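Local coordinates for protein lytic polysaccharide monooxygenase (Neurospora crassa, PDB 4QI8) that probably cleaves cellulose oxidatively at a copper centre, using electrons from a reductant such as cellobiose dehydrogenase, at residues P5-N10 with I62-A67; Y19-D24 with C42-H47; N36-R41 with S180-Y185; Q87-W92 with S135-A140. All blocks are in the same frame, centred on the assembly; numbering follows the deposited sequence. Where two conformers were deposited one is given.

This copper oxygenase illustrates how a beta-sandwich can carry long, largely irregular loops. Contact 1 pairs strands 3-8 and 61-67 in the three-stranded sheet. Contact 4 rests the loop 87-92 on strand 134-144 of the facing sheet, and side chains of the two contacts meet between the sheets. Contact 2 lies about 11 Å from contact 4 and 13 Å from contact 3, centre to centre, whereas contacts 1 and 3 stand about 23 Å apart on opposite sides of the chain's centre. Along the chain, contact 2 is nested inside contact 1 and contact 4 inside contact 3. Contacts 2, 3 and 4 touch one another, their loops meeting around strand 134-144.

Contact 1. Residues P5-N10 with I62-A67; sequences PKVWAN and ITYGAA
W8 lays its indole over T63, whose CG2 sits against one face of the six-membered ring, 3.8 Å from its centroid, in a CH-pi contact displaced toward the rim at CZ2. T63 presents this methyl because CG2 is anti to the backbone N (OG1 at chi1 -59°). In the plane of the indole, at its edge, lies CB of K6 from the same strand. W8 CZ3 comes within 4.0 Å of G65 CA; a beta carbon at this glycine would press against the ring. The phenol of Y64 belongs to the other face of the sheet, where its CD1 meets K6 O at 3.3 Å and its far end reaches L138 and A140 of the facing sheet, the hydroxyl bonding to S159.

W8 N gives to T63 O (2.9 Å) and T63 N to W8 O (2.8 Å), a hydrogen-bonded antiparallel pair, while V7 and Y64 form the non-hydrogen-bonded pair beside it. G65 N adds a nearly straight bond to K6 O (2.8 Å). Antiparallel pairs of this kind build the AA9 beta-sandwich; here Y64 points to the facing sheet and W8 to the other side, with 3-8 one of the two edge strands.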
# COMPACT_ATOMS: atom_id res chain seq x y z
N PRO A 5 -2.24 -1.89 -10.91
CA PRO A 5 -2.68 -0.84 -11.82
C PRO A 5 -4.15 -0.43 -11.73
O PRO A 5 -4.55 0.52 -12.40
CB PRO A 5 -2.41 -1.46 -13.19
CG PRO A 5 -2.72 -2.93 -12.95
CD PRO A 5 -2.21 -3.21 -11.56
N LYS A 6 -4.94 -1.13 -10.92
CA LYS A 6 -6.39 -0.96 -10.91
C LYS A 6 -6.95 -1.00 -9.52
O LYS A 6 -6.47 -1.74 -8.68
CB LYS A 6 -7.07 -2.14 -11.62
CG LYS A 6 -6.86 -2.25 -13.09
CD LYS A 6 -7.80 -3.32 -13.62
CE LYS A 6 -7.50 -3.80 -15.04
NZ LYS A 6 -7.91 -2.89 -16.14
N VAL A 7 -8.01 -0.22 -9.31
CA VAL A 7 -8.87 -0.39 -8.16
C VAL A 7 -10.31 -0.31 -8.64
O VAL A 7 -10.61 0.38 -9.61
CB VAL A 7 -8.55 0.64 -7.06
CG1 VAL A 7 -8.85 2.05 -7.54
CG2 VAL A 7 -9.32 0.34 -5.80
N TRP A 8 -11.20 -1.03 -7.97
CA TRP A 8 -12.60 -0.93 -8.33
C TRP A 8 -13.48 -1.26 -7.15
O TRP A 8 -13.02 -1.78 -6.14
CB TRP A 8 -12.92 -1.81 -9.55
CG TRP A 8 -12.81 -3.30 -9.39
CD1 TRP A 8 -13.81 -4.15 -9.07
CD2 TRP A 8 -11.65 -4.12 -9.60
NE1 TRP A 8 -13.36 -5.45 -9.05
CE2 TRP A 8 -12.03 -5.45 -9.38
CE3 TRP A 8 -10.33 -3.85 -9.96
CZ2 TRP A 8 -11.13 -6.52 -9.49
CZ3 TRP A 8 -9.44 -4.91 -10.08
CH2 TRP A 8 -9.84 -6.22 -9.85
N ALA A 9 -14.74 -0.90 -7.30
CA ALA A 9 -15.75 -1.13 -6.29
C ALA A 9 -16.85 -2.03 -6.86
O ALA A 9 -16.61 -3.20 -7.14
CB ALA A 9 -16.32 0.20 -5.82
N ASN A 10 -18.05 -1.49 -7.06
CA ASN A 10 -19.22 -2.30 -7.39
C ASN A 10 -19.80 -2.11 -8.79
O ASN A 10 -20.92 -2.53 -9.06
CB ASN A 10 -20.33 -2.00 -6.37
CG ASN A 10 -19.87 -2.23 -4.95
OD1 ASN A 10 -19.33 -3.29 -4.62
ND2 ASN A 10 -20.07 -1.24 -4.10
N ILE A 62 -13.41 -2.53 -1.19
CA ILE A 62 -13.13 -2.38 -2.61
C ILE A 62 -12.04 -3.36 -2.99
O ILE A 62 -11.60 -4.16 -2.16
CB ILE A 62 -12.75 -0.93 -2.95
CG1 ILE A 62 -11.49 -0.51 -2.21
CG2 ILE A 62 -13.91 -0.01 -2.59
CD1 ILE A 62 -11.02 0.90 -2.54
N THR A 63 -11.61 -3.32 -4.24
CA THR A 63 -10.66 -4.32 -4.70
C THR A 63 -9.48 -3.62 -5.37
O THR A 63 -9.69 -2.76 -6.21
CB THR A 63 -11.34 -5.29 -5.69
OG1 THR A 63 -12.45 -5.94 -5.06
CG2 THR A 63 -10.37 -6.35 -6.17
N TYR A 64 -8.27 -3.98 -4.96
CA TYR A 64 -7.04 -3.48 -5.58
C TYR A 64 -6.45 -4.62 -6.40
O TYR A 64 -6.21 -5.70 -5.87
CB TYR A 64 -6.04 -2.99 -4.52
CG TYR A 64 -5.30 -1.73 -4.88
CD1 TYR A 64 -4.51 -1.67 -6.03
CD2 TYR A 64 -5.37 -0.59 -4.09
CE1 TYR A 64 -3.83 -0.49 -6.36
CE2 TYR A 64 -4.70 0.57 -4.42
CZ TYR A 64 -3.92 0.62 -5.55
OH TYR A 64 -3.24 1.78 -5.85
N GLY A 65 -6.25 -4.37 -7.69
CA GLY A 65 -5.76 -5.38 -8.59
C GLY A 65 -4.26 -5.34 -8.79
O GLY A 65 -3.65 -4.27 -8.74
N ALA A 66 -3.68 -6.52 -9.02
CA ALA A 66 -2.28 -6.71 -9.39
C ALA A 66 -2.21 -7.20 -10.84
O ALA A 66 -3.17 -7.76 -11.36
CB ALA A 66 -1.63 -7.76 -8.50
N ALA A 67 -1.07 -6.98 -11.48
CA ALA A 67 -0.84 -7.58 -12.79
C ALA A 67 0.64 -7.93 -12.95
O ALA A 67 1.48 -7.00 -12.89
CB ALA A 67 -1.29 -6.63 -13.88

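Contact 2. Residues Y19-D24 with C42-H47; sequences YVRRAD and CFQSTH
D24 and R21 bury the most surface here, joining the loop after strand 3-8 to the one after helix 39-42. D24 is fastened from both ends: its N gives to F43 O (2.8 Å), and its OD2 takes the N-H of S45 on the syn side of the carboxylate (2.8 Å). OD2 also accepts from Q39 NE2, while OD1 is joined through a water to T46 N. D24 CB packs on F43 CD1, and A23 CB on F43 CB. F43 follows C42, which is disulfide-bonded to C160, and is the first residue after the helix to leave helical angles (phi 57°); its side chain lies about 6 Å from that of the copper ligand Y157.

R21 runs out extended from CG to NE and crosses Q44 at about a right angle, its CB 3.6 Å from Q44 NE2. That amide nitrogen gives a straight bond to R22 O (169°) from above the carbonyl plane. H47 points its ring edge at the guanidinium, CE1 standing 3.4 Å above the centre of one face, the planes nearly perpendicular. A water held by Q44 OE1 and H47 ND1, and weakly by R21 NH1, links the three side chains.

Beyond the contact, R21 NH2 gives to W92 O, and H47 NE2 bonds to N90 O. An imidazole edge on a cationic face would probably disfavour protonation of H47, whereas D24, among N-H donors, is likely to stay ionised.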
# COMPACT_ATOMS: atom_id res chain seq x y z
N TYR A 19 -7.83 5.06 -12.11
CA TYR A 19 -7.95 5.63 -10.77
C TYR A 19 -6.65 5.50 -9.97
O TYR A 19 -6.59 5.92 -8.83
CB TYR A 19 -9.08 4.92 -10.01
CG TYR A 19 -10.42 5.09 -10.66
CD1 TYR A 19 -11.10 6.28 -10.57
CD2 TYR A 19 -11.02 4.07 -11.37
CE1 TYR A 19 -12.34 6.46 -11.16
CE2 TYR A 19 -12.26 4.24 -11.96
CZ TYR A 19 -12.91 5.44 -11.85
OH TYR A 19 -14.14 5.59 -12.44
N VAL A 20 -5.63 4.90 -10.58
CA VAL A 20 -4.35 4.69 -9.94
C VAL A 20 -3.31 5.54 -10.65
O VAL A 20 -3.21 5.50 -11.88
CB VAL A 20 -3.96 3.20 -9.99
CG1 VAL A 20 -2.58 2.98 -9.38
CG2 VAL A 20 -5.01 2.35 -9.28
N ARG A 21 -2.59 6.36 -9.89
CA ARG A 21 -1.50 7.15 -10.44
C ARG A 21 -0.51 6.24 -11.14
O ARG A 21 -0.11 5.23 -10.57
CB ARG A 21 -0.83 7.93 -9.31
CG ARG A 21 -1.76 8.96 -8.70
CD ARG A 21 -1.08 9.85 -7.68
NE ARG A 21 -1.98 10.91 -7.25
CZ ARG A 21 -1.74 11.77 -6.26
NH1 ARG A 21 -0.62 11.69 -5.55
NH2 ARG A 21 -2.63 12.71 -5.99
N ARG A 22 -0.11 6.57 -12.36
CA ARG A 22 0.70 5.61 -13.09
C ARG A 22 2.06 5.45 -12.41
O ARG A 22 2.84 6.41 -12.26
CB ARG A 22 0.88 5.97 -14.57
CG ARG A 22 1.55 4.81 -15.32
CD ARG A 22 1.43 4.88 -16.81
NE ARG A 22 2.35 5.85 -17.35
CZ ARG A 22 2.48 6.09 -18.65
NH1 ARG A 22 1.75 5.43 -19.54
NH2 ARG A 22 3.36 7.00 -19.07
N ALA A 23 2.35 4.24 -11.98
CA ALA A 23 3.59 3.95 -11.28
C ALA A 23 4.75 3.90 -12.24
O ALA A 23 4.59 3.53 -13.41
CB ALA A 23 3.46 2.63 -10.54
N ASP A 24 5.93 4.23 -11.74
CA ASP A 24 7.11 4.27 -12.58
C ASP A 24 7.52 2.89 -13.09
O ASP A 24 8.35 2.82 -14.00
CB ASP A 24 8.30 4.92 -11.85
CG ASP A 24 8.17 6.42 -11.65
OD1 ASP A 24 7.37 7.07 -12.35
OD2 ASP A 24 8.91 6.94 -10.79
N CYS A 42 4.42 6.58 -3.68
CA CYS A 42 3.47 6.19 -4.73
C CYS A 42 4.17 5.75 -6.02
O CYS A 42 3.54 5.74 -7.08
CB CYS A 42 2.44 7.31 -5.03
SG CYS A 42 1.38 7.65 -3.62
N PHE A 43 5.44 5.39 -5.92
CA PHE A 43 6.23 4.94 -7.07
C PHE A 43 6.26 5.98 -8.19
O PHE A 43 6.21 5.63 -9.37
CB PHE A 43 5.75 3.56 -7.59
CG PHE A 43 6.86 2.64 -8.10
CD1 PHE A 43 8.06 3.13 -8.59
CD2 PHE A 43 6.67 1.26 -8.09
CE1 PHE A 43 9.05 2.27 -9.03
CE2 PHE A 43 7.66 0.40 -8.53
CZ PHE A 43 8.85 0.91 -8.99
N GLN A 44 6.38 7.26 -7.82
CA GLN A 44 6.51 8.32 -8.82
C GLN A 44 7.62 9.28 -8.44
O GLN A 44 7.49 10.06 -7.50
CB GLN A 44 5.22 9.11 -8.97
CG GLN A 44 4.05 8.32 -9.53
CD GLN A 44 2.88 9.23 -9.86
OE1 GLN A 44 2.61 10.21 -9.15
NE2 GLN A 44 2.18 8.94 -10.96
N SER A 45 8.71 9.27 -9.19
CA SER A 45 9.72 10.30 -8.99
C SER A 45 9.21 11.67 -9.42
O SER A 45 9.61 12.69 -8.85
CB SER A 45 11.00 9.98 -9.76
OG SER A 45 11.54 8.75 -9.36
N THR A 46 8.38 11.70 -10.45
CA THR A 46 7.69 12.91 -10.90
C THR A 46 6.21 12.65 -10.66
O THR A 46 5.63 11.75 -11.26
CB THR A 46 7.93 13.20 -12.42
OG1 THR A 46 9.33 13.40 -12.67
CG2 THR A 46 7.16 14.43 -12.89
N HIS A 47 5.59 13.44 -9.78
CA HIS A 47 4.17 13.29 -9.50
C HIS A 47 3.35 13.44 -10.76
O HIS A 47 3.58 14.37 -11.54
CB HIS A 47 3.73 14.36 -8.49
CG HIS A 47 2.25 14.57 -8.43
ND1 HIS A 47 1.41 13.74 -7.74
CD2 HIS A 47 1.48 15.53 -8.99
CE1 HIS A 47 0.17 14.18 -7.87
NE2 HIS A 47 0.18 15.27 -8.62
O HOH W 1 0.99 5.07 -8.06
O HOH W 2 2.23 11.31 -6.67
O HOH W 3 7.91 9.67 -12.36

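Contact 3. Residues N36-R41 with S180-Y185; sequences NSQQIR and SFPGAY
R41 and F181 form the tight half of this contact, their side chains sliding past each other in opposite directions with CB against CB at 3.7 Å. The arginine leaves with CG anti to the backbone N (chi1 -179°); its chain bends at chi3, and the guanidinium bonds to both F181 O and Q38 OE1. NH1 reaches a lone pair of F181 O in the carbonyl plane (2.9 Å), and NH1 and NH2 together grip Q38 OE1 end-on, both from the same face of the amide. Q38, bent at chi2, has its other amide atom, NE2, 3.5 Å from P182 CD. The proline, which follows a cis peptide bond, is wedged between that amide and I40, whose CG2 lies 3.6 Å from P182 CA. An alanine in place of R41 would keep CB on F181 but would probably leave F181 O and Q38 OE1 without these donors, and the Q38 amide freer to turn.

The other side is looser. N36 O stands 3.9 Å from P182 CG, and the N36 amide reaches the loop through one water, which accepts from N36 ND2 and donates to Y185 O. G183 takes a backbone conformation (phi 140°) that by itself calls for glycine.

F181 sends its ring inward, where R139 makes a cation-pi contact and Y79 and W99 meet it edge-to-face. S37 OG accepts from Q39 N in a capping bond at the start of the short helix. A capped helical turn held against a cis-proline loop joins two of the long loops that elaborate the AA9 beta-sandwich.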
# COMPACT_ATOMS: atom_id res chain seq x y z
N ASN A 36 14.36 5.28 1.10
CA ASN A 36 14.57 6.73 1.18
C ASN A 36 14.19 7.49 -0.08
O ASN A 36 14.30 8.71 -0.12
CB ASN A 36 16.03 7.00 1.52
CG ASN A 36 16.45 6.30 2.79
OD1 ASN A 36 17.38 5.49 2.80
ND2 ASN A 36 15.77 6.59 3.87
N SER A 37 13.75 6.78 -1.10
CA SER A 37 13.33 7.40 -2.35
C SER A 37 11.91 7.95 -2.27
O SER A 37 11.05 7.38 -1.60
CB SER A 37 13.38 6.35 -3.46
OG SER A 37 12.85 6.84 -4.67
N GLN A 38 11.65 9.02 -3.02
CA GLN A 38 10.27 9.46 -3.20
C GLN A 38 9.40 8.34 -3.78
O GLN A 38 8.19 8.32 -3.57
CB GLN A 38 10.20 10.69 -4.11
CG GLN A 38 10.89 11.91 -3.52
CD GLN A 38 10.19 12.37 -2.27
OE1 GLN A 38 9.01 12.72 -2.30
NE2 GLN A 38 10.91 12.37 -1.15
N GLN A 39 10.01 7.43 -4.54
CA GLN A 39 9.25 6.32 -5.10
C GLN A 39 8.65 5.38 -4.05
O GLN A 39 7.72 4.65 -4.37
CB GLN A 39 10.11 5.52 -6.09
CG GLN A 39 10.41 6.27 -7.37
CD GLN A 39 11.27 5.46 -8.32
OE1 GLN A 39 12.19 4.76 -7.89
NE2 GLN A 39 10.95 5.51 -9.60
N ILE A 40 9.13 5.41 -2.81
CA ILE A 40 8.57 4.54 -1.77
C ILE A 40 7.13 4.93 -1.47
O ILE A 40 6.36 4.16 -0.89
CB ILE A 40 9.45 4.48 -0.51
CG1 ILE A 40 9.23 3.21 0.32
CG2 ILE A 40 9.23 5.72 0.35
CD1 ILE A 40 9.71 1.93 -0.37
N ARG A 41 6.76 6.17 -1.82
CA ARG A 41 5.42 6.64 -1.46
C ARG A 41 4.37 6.10 -2.44
O ARG A 41 3.58 5.25 -2.09
CB ARG A 41 5.41 8.18 -1.37
CG ARG A 41 4.06 8.75 -0.98
CD ARG A 41 4.06 10.28 -0.83
NE ARG A 41 4.68 10.95 -1.97
CZ ARG A 41 5.89 11.52 -2.03
NH1 ARG A 41 6.73 11.58 -0.99
NH2 ARG A 41 6.27 12.09 -3.18
N SER A 180 5.10 9.17 7.43
CA SER A 180 5.45 9.74 6.14
C SER A 180 6.13 8.70 5.25
O SER A 180 6.74 7.75 5.74
CB SER A 180 6.36 10.95 6.32
OG SER A 180 7.61 10.58 6.86
N PHE A 181 6.02 8.92 3.95
CA PHE A 181 6.78 8.15 2.96
C PHE A 181 7.47 9.12 2.02
O PHE A 181 6.80 9.92 1.38
CB PHE A 181 5.86 7.24 2.14
CG PHE A 181 5.38 6.05 2.91
CD1 PHE A 181 6.23 5.01 3.21
CD2 PHE A 181 4.08 5.98 3.37
CE1 PHE A 181 5.80 3.91 3.95
CE2 PHE A 181 3.65 4.88 4.10
CZ PHE A 181 4.51 3.86 4.39
N PRO A 182 8.80 9.09 1.93
CA PRO A 182 9.72 8.30 2.77
C PRO A 182 9.71 8.78 4.22
O PRO A 182 9.28 9.90 4.51
CB PRO A 182 11.08 8.52 2.10
CG PRO A 182 10.96 9.86 1.45
CD PRO A 182 9.53 9.98 1.01
N GLY A 183 10.17 7.93 5.12
CA GLY A 183 10.30 8.24 6.53
C GLY A 183 9.90 7.08 7.43
O GLY A 183 10.54 6.82 8.44
N ALA A 184 8.83 6.39 7.06
CA ALA A 184 8.27 5.35 7.91
C ALA A 184 9.20 4.15 8.04
O ALA A 184 9.21 3.48 9.07
CB ALA A 184 6.93 4.89 7.37
N TYR A 185 9.93 3.86 6.96
CA TYR A 185 10.73 2.66 6.88
C TYR A 185 12.22 2.97 6.89
O TYR A 185 12.66 3.99 6.34
CB TYR A 185 10.42 1.88 5.61
CG TYR A 185 8.99 1.40 5.44
CD1 TYR A 185 8.10 1.36 6.49
CD2 TYR A 185 8.55 0.96 4.20
CE1 TYR A 185 6.82 0.91 6.33
CE2 TYR A 185 7.24 0.51 4.02
CZ TYR A 185 6.38 0.48 5.10
OH TYR A 185 5.08 0.05 4.97
O HOH W 4 15.16 5.42 6.29

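Contact 4. Residues Q87-W92 with S135-A140; sequences QDINSW and SYLLRA
I89 and W92 bring the loop 87-92 down on the face of strand 134-144 that carries S135 and L137, the face of the sheet turned away from the other layer of the sandwich; L138 and A140 point the opposite way, into the space between the layers. L137 meets both loop residues, one methyl branch to each. Its CD1 lies 3.8 Å from W92 CE3, on the benzene half of the indole, and its CD2 is 4.2 Å from I89 CD1. In I89, chi1 -177° sets CG1 anti to the backbone N and chi2 159° carries CD1 on to 3.2 Å from Y136 O and 4.0 Å from S135 CB. An alanine in place of L137 would probably leave W92 CE3 and I89 CD1 without this apolar partner and take cover from R21, which also touches the leucine.

The loop is shaped by an Asx turn: D88 OD1 accepts from N90 N (2.9 Å). S91 N and W92 N bond back to D88 O and I89 O, tightening the turn. At the border, one water takes the N-H of I89 (2.9 Å) and bonds to S135 OG (3.0 Å). With no direct hydrogen bond between the segments, their association rests on apolar contact, and water supplies the polar link at the edge.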
# COMPACT_ATOMS: atom_id res chain seq x y z
N GLN A 87 -7.66 21.45 -0.79
CA GLN A 87 -6.66 20.98 -1.74
C GLN A 87 -7.29 20.00 -2.72
O GLN A 87 -8.14 19.20 -2.36
CB GLN A 87 -5.50 20.31 -1.01
CG GLN A 87 -4.72 21.25 -0.11
CD GLN A 87 -4.09 22.40 -0.87
OE1 GLN A 87 -3.18 22.19 -1.67
NE2 GLN A 87 -4.58 23.61 -0.63
N ASP A 88 -6.85 20.06 -3.97
CA ASP A 88 -7.32 19.18 -5.01
C ASP A 88 -6.50 17.90 -5.00
O ASP A 88 -5.28 17.95 -5.07
CB ASP A 88 -7.13 19.90 -6.34
CG ASP A 88 -7.73 19.16 -7.53
OD1 ASP A 88 -7.85 17.92 -7.50
OD2 ASP A 88 -8.06 19.85 -8.52
N ILE A 89 -7.17 16.75 -4.93
CA ILE A 89 -6.47 15.48 -4.89
C ILE A 89 -5.50 15.30 -6.06
O ILE A 89 -4.44 14.72 -5.87
CB ILE A 89 -7.46 14.31 -4.81
CG1 ILE A 89 -6.69 12.98 -4.69
CG2 ILE A 89 -8.40 14.30 -6.00
CD1 ILE A 89 -7.49 11.86 -4.12
N ASN A 90 -5.82 15.82 -7.25
CA ASN A 90 -4.94 15.63 -8.40
C ASN A 90 -3.57 16.22 -8.16
O ASN A 90 -2.58 15.74 -8.70
CB ASN A 90 -5.52 16.27 -9.66
CG ASN A 90 -6.65 15.47 -10.27
OD1 ASN A 90 -6.84 14.29 -9.99
ND2 ASN A 90 -7.42 16.14 -11.12
N SER A 91 -3.51 17.27 -7.35
CA SER A 91 -2.26 18.00 -7.13
C SER A 91 -1.53 17.55 -5.85
O SER A 91 -0.38 17.91 -5.64
CB SER A 91 -2.55 19.51 -7.07
OG SER A 91 -3.15 19.98 -8.27
N TRP A 92 -2.19 16.75 -5.02
CA TRP A 92 -1.66 16.46 -3.69
C TRP A 92 -0.76 15.22 -3.69
O TRP A 92 -1.19 14.13 -4.05
CB TRP A 92 -2.81 16.26 -2.71
CG TRP A 92 -2.42 16.32 -1.27
CD1 TRP A 92 -1.98 17.41 -0.58
CD2 TRP A 92 -2.46 15.25 -0.32
NE1 TRP A 92 -1.75 17.08 0.74
CE2 TRP A 92 -2.03 15.76 0.92
CE3 TRP A 92 -2.83 13.90 -0.40
CZ2 TRP A 92 -1.97 14.97 2.07
CZ3 TRP A 92 -2.77 13.13 0.74
CH2 TRP A 92 -2.36 13.66 1.96
N SER A 135 -11.44 13.42 0.13
CA SER A 135 -10.58 12.78 -0.86
C SER A 135 -9.40 12.13 -0.17
O SER A 135 -8.86 12.68 0.79
CB SER A 135 -10.10 13.81 -1.87
OG SER A 135 -11.19 14.37 -2.58
N TYR A 136 -8.99 10.97 -0.68
CA TYR A 136 -7.93 10.18 -0.08
C TYR A 136 -7.04 9.55 -1.14
O TYR A 136 -7.50 9.22 -2.24
CB TYR A 136 -8.49 9.00 0.72
CG TYR A 136 -9.06 9.32 2.09
CD1 TYR A 136 -10.33 9.88 2.23
CD2 TYR A 136 -8.35 9.01 3.23
CE1 TYR A 136 -10.86 10.14 3.48
CE2 TYR A 136 -8.87 9.26 4.49
CZ TYR A 136 -10.12 9.81 4.61
OH TYR A 136 -10.60 10.05 5.88
N LEU A 137 -5.77 9.35 -0.79
CA LEU A 137 -4.93 8.40 -1.49
C LEU A 137 -4.95 7.07 -0.76
O LEU A 137 -4.89 7.04 0.48
CB LEU A 137 -3.49 8.91 -1.57
CG LEU A 137 -3.33 10.23 -2.32
CD1 LEU A 137 -1.89 10.73 -2.23
CD2 LEU A 137 -3.73 10.07 -3.77
N LEU A 138 -5.00 5.99 -1.53
CA LEU A 138 -4.88 4.63 -1.02
C LEU A 138 -3.61 4.04 -1.59
O LEU A 138 -3.51 3.83 -2.80
CB LEU A 138 -6.09 3.79 -1.41
CG LEU A 138 -6.02 2.30 -1.07
CD1 LEU A 138 -5.93 2.03 0.43
CD2 LEU A 138 -7.21 1.60 -1.67
N ARG A 139 -2.62 3.83 -0.73
CA ARG A 139 -1.34 3.28 -1.12
C ARG A 139 -1.36 1.76 -0.94
O ARG A 139 -1.65 1.27 0.15
CB ARG A 139 -0.22 3.90 -0.28
CG ARG A 139 1.17 3.33 -0.50
CD ARG A 139 2.17 4.05 0.38
NE ARG A 139 3.53 3.53 0.22
CZ ARG A 139 4.00 2.45 0.84
NH1 ARG A 139 3.22 1.79 1.69
NH2 ARG A 139 5.23 2.05 0.61
N ALA A 140 -1.03 1.05 -2.02
CA ALA A 140 -0.86 -0.40 -2.03
C ALA A 140 0.62 -0.71 -2.06
O ALA A 140 1.35 -0.10 -2.84
CB ALA A 140 -1.51 -0.98 -3.27
O HOH W 5 -9.88 16.78 -3.85